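PDB 5JGF: vacuolar aminopeptidase 1 from Saccharomyces cerevisiae, which removes N-terminal amino acids, preferably neutral or hydrophobic ones, from peptides as a dodecameric zinc aminopeptidase of the vacuole, and is the major cargo of the cytoplasm-to-vacuole targeting pathway. Local coordinates for residues Lys83-Ile88 with His332-Asn337; Ser208-Lys213 with Ile234-Asp239. All blocks are in the same frame, centred on the assembly; numbering follows the deposited sequence.

Interaction 1 of 2, residues Lys83-Ile88 with His332-Asn337; sequences KGVGVI and HTVWAN
V85 and V87 pack against V334 and W335 where the beta-alpha-beta connection from strand 289-295 to strand 339-347 passes over strand 86-91, which lies between them in the mixed sheet. The apolar part is small and buried. V85 places CG1 anti to its backbone N (chi1 -175°), leaving CG2 beside that N, where it meets V334 CG1 at 3.6 Å. The CB of W335 points away from the strand, yet the indole reaches back to it, and V87 CG2 lies 4.3 Å from W335 CZ3, at the ring edge and near its plane. The beta-branched, apolar valines suit a strand facing V334 and this ring, both also touched by V317 of helix 312-324.

Polar contacts gather at the helix end. N337 ND2 donates to T333 O (2.8 Å) within its own segment and also bonds K47 O of a neighbouring subunit, so the amide closes the last turn and joins the assembly. No hydrogen bond links the two segments; instead G84, whose positive phi of 64° favours glycine, makes two CA-H...O contacts. Its CA approaches V334 O at 3.3 Å. The other is nearly straight, with G84 CA 3.6 Å from N337 O and an angle of 169° at the hydrogen.

Interaction 2 of 2, residues Ser208-Lys213 with Ile234-Asp239; sequences SPLFGK and IQMDLD
The carbonyl O of L210, the residue with the most contact to strand 233-242, accepts the backbone N of K213 at 2.9 Å, closing a further turn, L210-K213, that overlaps the type I turn S208-F211. The lysine end adds a second tie: K213 NZ lies 3.1 Å from P209 O, almost straight off that carbonyl (176°). G212 suits the bend because its positive phi favours glycine. This loop joins strand 187-189 to helix 216-226, whose L219 also touches L210, and covers a strand of the six-stranded antiparallel sheet.

Across the contact, L210 CG is turned beside the backbone N (chi1 -67°), and the isobutyl group settles on the strand backbone: CD2 is 3.5 Å from I234 O. On the other branch, CD1 lies 3.7 Å from Q235 N. L210 CD1 also meets M236 CG at 4.0 Å, an apolar contact. The rigid ring of P209 sets its CG 3.9 Å from I234 CG1.

I234 and Q235 form a classic beta bulge opposite L139. Q235 begins by pointing away, but a bend at chi2 (-50°) brings its amide back across the leucine, and its OE1 accepts M236 N at 3.0 Å. Its NE2 bonds E390 of a neighbouring subunit, whose A387 and R394 also pack here. Polar bonds therefore shape each segment from within, while loop and strand meet through apolar fit, with no hydrogen bond between them.

In the fold
Interaction 2 is nested in the long chain loop that interaction 1 closes, yet the two lie on opposite sides of the chain's centre, about 43 Å apart between centres, and share no strand or helix. Interaction 1 belongs to the mixed sheet, where a helix end meets a parallel strand; interaction 2 belongs to the six-stranded antiparallel sheet, where a turn-rich loop covers a bulged strand. Both are mainly buried and lack hydrogen bonds between their segments, but valines, an indole and glycine CH-to-carbonyl contacts serve the first, whereas a leucine lying largely on strand backbone, helped by a proline ring, serves the second. Each borders a different neighbouring subunit, and both lie away from the zinc sites.

Interaction 1 of 2, residues Lys83-Ile88 with His332-Asn337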
loop_
_atom_site.group_PDB
_atom_site.type_symbol
_atom_site.label_atom_id
_atom_site.label_comp_id
_atom_site.label_asym_id
_atom_site.label_seq_id
_atom_site.Cartn_x
_atom_site.Cartn_y
_atom_site.Cartn_z
ATOM N N LYS D 83 15.093 56.978 30.048
ATOM C CA LYS D 83 16.345 56.263 29.811
ATOM C C LYS D 83 16.097 54.788 29.491
ATOM O O LYS D 83 16.977 54.095 28.972
ATOM C CB LYS D 83 17.255 56.379 31.032
ATOM C CG LYS D 83 17.939 57.736 31.134
ATOM C CD LYS D 83 18.935 57.893 29.998
ATOM C CE LYS D 83 19.552 59.271 29.960
ATOM N NZ LYS D 83 20.577 59.345 28.880
ATOM N N GLY D 84 14.892 54.323 29.805
ATOM C CA GLY D 84 14.534 52.941 29.548
ATOM C C GLY D 84 15.367 51.949 30.334
ATOM O O GLY D 84 16.057 52.312 31.290
ATOM N N VAL D 85 15.302 50.685 29.928
ATOM C CA VAL D 85 16.052 49.630 30.593
ATOM C C VAL D 85 16.839 48.822 29.562
ATOM O O VAL D 85 16.324 48.515 28.485
ATOM C CB VAL D 85 15.103 48.672 31.356
ATOM C CG1 VAL D 85 15.907 47.651 32.141
ATOM C CG2 VAL D 85 14.192 49.469 32.283
ATOM N N GLY D 86 18.091 48.507 29.890
ATOM C CA GLY D 86 18.934 47.712 29.009
ATOM C C GLY D 86 18.840 46.302 29.551
ATOM O O GLY D 86 19.348 46.019 30.637
ATOM N N VAL D 87 18.204 45.413 28.792
ATOM C CA VAL D 87 17.977 44.045 29.250
ATOM C C VAL D 87 18.566 42.906 28.427
ATOM O O VAL D 87 18.605 42.967 27.199
ATOM C CB VAL D 87 16.454 43.744 29.312
ATOM C CG1 VAL D 87 16.220 42.344 29.868
ATOM C CG2 VAL D 87 15.729 44.797 30.138
ATOM N N ILE D 88 19.018 41.866 29.119
ATOM C CA ILE D 88 19.471 40.654 28.448
ATOM C C ILE D 88 18.686 39.543 29.131
ATOM O O ILE D 88 18.783 39.356 30.347
ATOM C CB ILE D 88 20.975 40.344 28.611
ATOM C CG1 ILE D 88 21.823 41.408 27.914
ATOM C CG2 ILE D 88 21.277 38.981 27.965
ATOM C CD1 ILE D 88 23.314 41.106 27.935
ATOM N N HIS D 332 5.100 52.702 30.800
ATOM C CA HIS D 332 4.922 52.610 29.357
ATOM C C HIS D 332 6.044 53.389 28.689
ATOM O O HIS D 332 6.574 52.978 27.657
ATOM C CB HIS D 332 3.557 53.167 28.952
ATOM C CG HIS D 332 2.409 52.345 29.448
ATOM N ND1 HIS D 332 2.164 51.065 28.999
ATOM C CD2 HIS D 332 1.461 52.605 30.377
ATOM C CE1 HIS D 332 1.115 50.572 29.632
ATOM N NE2 HIS D 332 0.668 51.487 30.473
ATOM N N THR D 333 6.414 54.514 29.290
ATOM C CA THR D 333 7.497 55.324 28.755
ATOM C C THR D 333 8.812 54.576 28.939
ATOM O O THR D 333 9.683 54.612 28.072
ATOM C CB THR D 333 7.578 56.689 29.471
ATOM O OG1 THR D 333 6.440 57.476 29.106
ATOM C CG2 THR D 333 8.851 57.426 29.084
ATOM N N VAL D 334 8.943 53.890 30.071
ATOM C CA VAL D 334 10.147 53.122 30.367
ATOM C C VAL D 334 10.409 52.072 29.286
ATOM O O VAL D 334 11.475 52.040 28.677
ATOM C CB VAL D 334 10.029 52.403 31.728
ATOM C CG1 VAL D 334 11.212 51.453 31.929
ATOM C CG2 VAL D 334 9.971 53.432 32.857
ATOM N N TRP D 335 9.421 51.219 29.042
ATOM C CA TRP D 335 9.578 50.166 28.049
ATOM C C TRP D 335 9.686 50.682 26.620
ATOM O O TRP D 335 10.406 50.104 25.805
ATOM C CB TRP D 335 8.439 49.153 28.189
ATOM C CG TRP D 335 8.566 48.357 29.459
ATOM C CD1 TRP D 335 7.676 48.308 30.495
ATOM C CD2 TRP D 335 9.674 47.532 29.841
ATOM N NE1 TRP D 335 8.165 47.507 31.500
ATOM C CE2 TRP D 335 9.390 47.018 31.126
ATOM C CE3 TRP D 335 10.882 47.178 29.224
ATOM C CZ2 TRP D 335 10.270 46.169 31.806
ATOM C CZ3 TRP D 335 11.758 46.332 29.900
ATOM C CH2 TRP D 335 11.446 45.839 31.179
ATOM N N ALA D 336 8.995 51.776 26.313
ATOM C CA ALA D 336 9.063 52.334 24.969
ATOM C C ALA D 336 10.499 52.753 24.663
ATOM O O ALA D 336 10.917 52.769 23.504
ATOM C CB ALA D 336 8.122 53.528 24.840
ATOM N N ASN D 337 11.257 53.075 25.707
ATOM C CA ASN D 337 12.645 53.501 25.548
ATOM C C ASN D 337 13.664 52.416 25.885
ATOM O O ASN D 337 14.852 52.703 26.003
ATOM C CB ASN D 337 12.919 54.724 26.435
ATOM C CG ASN D 337 12.288 55.990 25.893
ATOM O OD1 ASN D 337 12.747 56.548 24.893
ATOM N ND2 ASN D 337 11.225 56.450 26.547
#

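Interaction 2 of 2, residues Ser208-Lys213 with Ile234-Asp239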
loop_
_atom_site.group_PDB
_atom_site.type_symbol
_atom_site.label_atom_id
_atom_site.label_comp_id
_atom_site.label_asym_id
_atom_site.label_seq_id
_atom_site.Cartn_x
_atom_site.Cartn_y
_atom_site.Cartn_z
ATOM N N SER D 208 10.288 9.064 57.228
ATOM C CA SER D 208 10.347 10.023 56.133
ATOM C C SER D 208 9.117 9.946 55.241
ATOM O O SER D 208 8.653 8.861 54.902
ATOM C CB SER D 208 11.593 9.781 55.274
ATOM O OG SER D 208 11.565 10.589 54.106
ATOM N N PRO D 209 8.561 11.104 54.864
ATOM C CA PRO D 209 7.384 11.116 53.995
ATOM C C PRO D 209 7.739 10.492 52.646
ATOM O O PRO D 209 6.861 10.149 51.855
ATOM C CB PRO D 209 7.065 12.604 53.871
ATOM C CG PRO D 209 7.501 13.149 55.198
ATOM C CD PRO D 209 8.828 12.448 55.407
ATOM N N LEU D 210 9.037 10.344 52.394
ATOM C CA LEU D 210 9.504 9.770 51.137
ATOM C C LEU D 210 9.775 8.273 51.189
ATOM O O LEU D 210 10.058 7.661 50.158
ATOM C CB LEU D 210 10.766 10.492 50.659
ATOM C CG LEU D 210 10.567 11.951 50.237
ATOM C CD1 LEU D 210 11.875 12.517 49.718
ATOM C CD2 LEU D 210 9.489 12.033 49.168
ATOM N N PHE D 211 9.704 7.673 52.372
ATOM C CA PHE D 211 9.953 6.240 52.447
ATOM C C PHE D 211 8.943 5.509 51.572
ATOM O O PHE D 211 7.743 5.758 51.653
ATOM C CB PHE D 211 9.856 5.726 53.884
ATOM C CG PHE D 211 10.049 4.241 53.995
ATOM C CD1 PHE D 211 8.955 3.383 54.024
ATOM C CD2 PHE D 211 11.327 3.695 54.004
ATOM C CE1 PHE D 211 9.131 2.001 54.057
ATOM C CE2 PHE D 211 11.515 2.313 54.034
ATOM C CZ PHE D 211 10.416 1.466 54.060
ATOM N N GLY D 212 9.437 4.611 50.729
ATOM C CA GLY D 212 8.553 3.871 49.852
ATOM C C GLY D 212 8.394 4.531 48.496
ATOM O O GLY D 212 8.088 3.854 47.513
ATOM N N LYS D 213 8.602 5.845 48.431
ATOM C CA LYS D 213 8.473 6.574 47.171
ATOM C C LYS D 213 9.749 6.478 46.337
ATOM O O LYS D 213 9.726 6.653 45.119
ATOM C CB LYS D 213 8.138 8.044 47.436
ATOM C CG LYS D 213 6.748 8.275 48.013
ATOM C CD LYS D 213 6.411 9.758 48.036
ATOM C CE LYS D 213 4.961 10.003 48.437
ATOM N NZ LYS D 213 4.651 9.469 49.792
ATOM N N ILE D 234 11.688 15.340 53.028
ATOM C CA ILE D 234 10.255 15.507 52.768
ATOM C C ILE D 234 9.879 15.483 51.287
ATOM O O ILE D 234 8.804 15.005 50.929
ATOM C CB ILE D 234 9.721 16.820 53.394
ATOM C CG1 ILE D 234 9.302 16.559 54.838
ATOM C CG2 ILE D 234 8.534 17.354 52.611
ATOM C CD1 ILE D 234 10.259 17.108 55.833
ATOM N N GLN D 235 10.752 16.015 50.436
ATOM C CA GLN D 235 10.517 16.036 48.990
ATOM C C GLN D 235 11.813 16.317 48.244
ATOM O O GLN D 235 12.813 16.710 48.843
ATOM C CB GLN D 235 9.485 17.106 48.609
ATOM C CG GLN D 235 8.077 16.573 48.352
ATOM C CD GLN D 235 8.064 15.392 47.395
ATOM O OE1 GLN D 235 8.935 15.268 46.530
ATOM N NE2 GLN D 235 7.070 14.521 47.537
ATOM N N MET D 236 11.795 16.105 46.933
ATOM C CA MET D 236 12.978 16.358 46.126
ATOM C C MET D 236 12.660 16.542 44.652
ATOM O O MET D 236 11.657 16.040 44.148
ATOM C CB MET D 236 14.001 15.233 46.308
ATOM C CG MET D 236 13.428 13.839 46.242
ATOM S SD MET D 236 14.679 12.575 46.600
ATOM C CE MET D 236 14.438 11.529 45.186
ATOM N N ASP D 237 13.523 17.294 43.982
ATOM C CA ASP D 237 13.407 17.589 42.558
ATOM C C ASP D 237 14.811 17.320 42.031
ATOM O O ASP D 237 15.671 18.200 42.055
ATOM C CB ASP D 237 13.028 19.062 42.359
ATOM C CG ASP D 237 12.861 19.439 40.897
ATOM O OD1 ASP D 237 13.117 18.588 40.020
ATOM O OD2 ASP D 237 12.478 20.600 40.626
ATOM N N LEU D 238 15.039 16.091 41.575
ATOM C CA LEU D 238 16.352 15.688 41.081
ATOM C C LEU D 238 16.385 15.397 39.584
ATOM O O LEU D 238 15.400 14.928 39.013
ATOM C CB LEU D 238 16.832 14.443 41.839
ATOM C CG LEU D 238 16.816 14.522 43.372
ATOM C CD1 LEU D 238 17.344 13.214 43.962
ATOM C CD2 LEU D 238 17.663 15.699 43.835
ATOM N N ASP D 239 17.533 15.686 38.971
ATOM C CA ASP D 239 17.773 15.459 37.547
ATOM C C ASP D 239 18.803 14.352 37.401
ATOM O O ASP D 239 19.526 14.027 38.346
ATOM C CB ASP D 239 18.454 16.654 36.863
ATOM C CG ASP D 239 17.623 17.908 36.834
ATOM O OD1 ASP D 239 18.147 18.897 36.282
ATOM O OD2 ASP D 239 16.485 17.923 37.333
#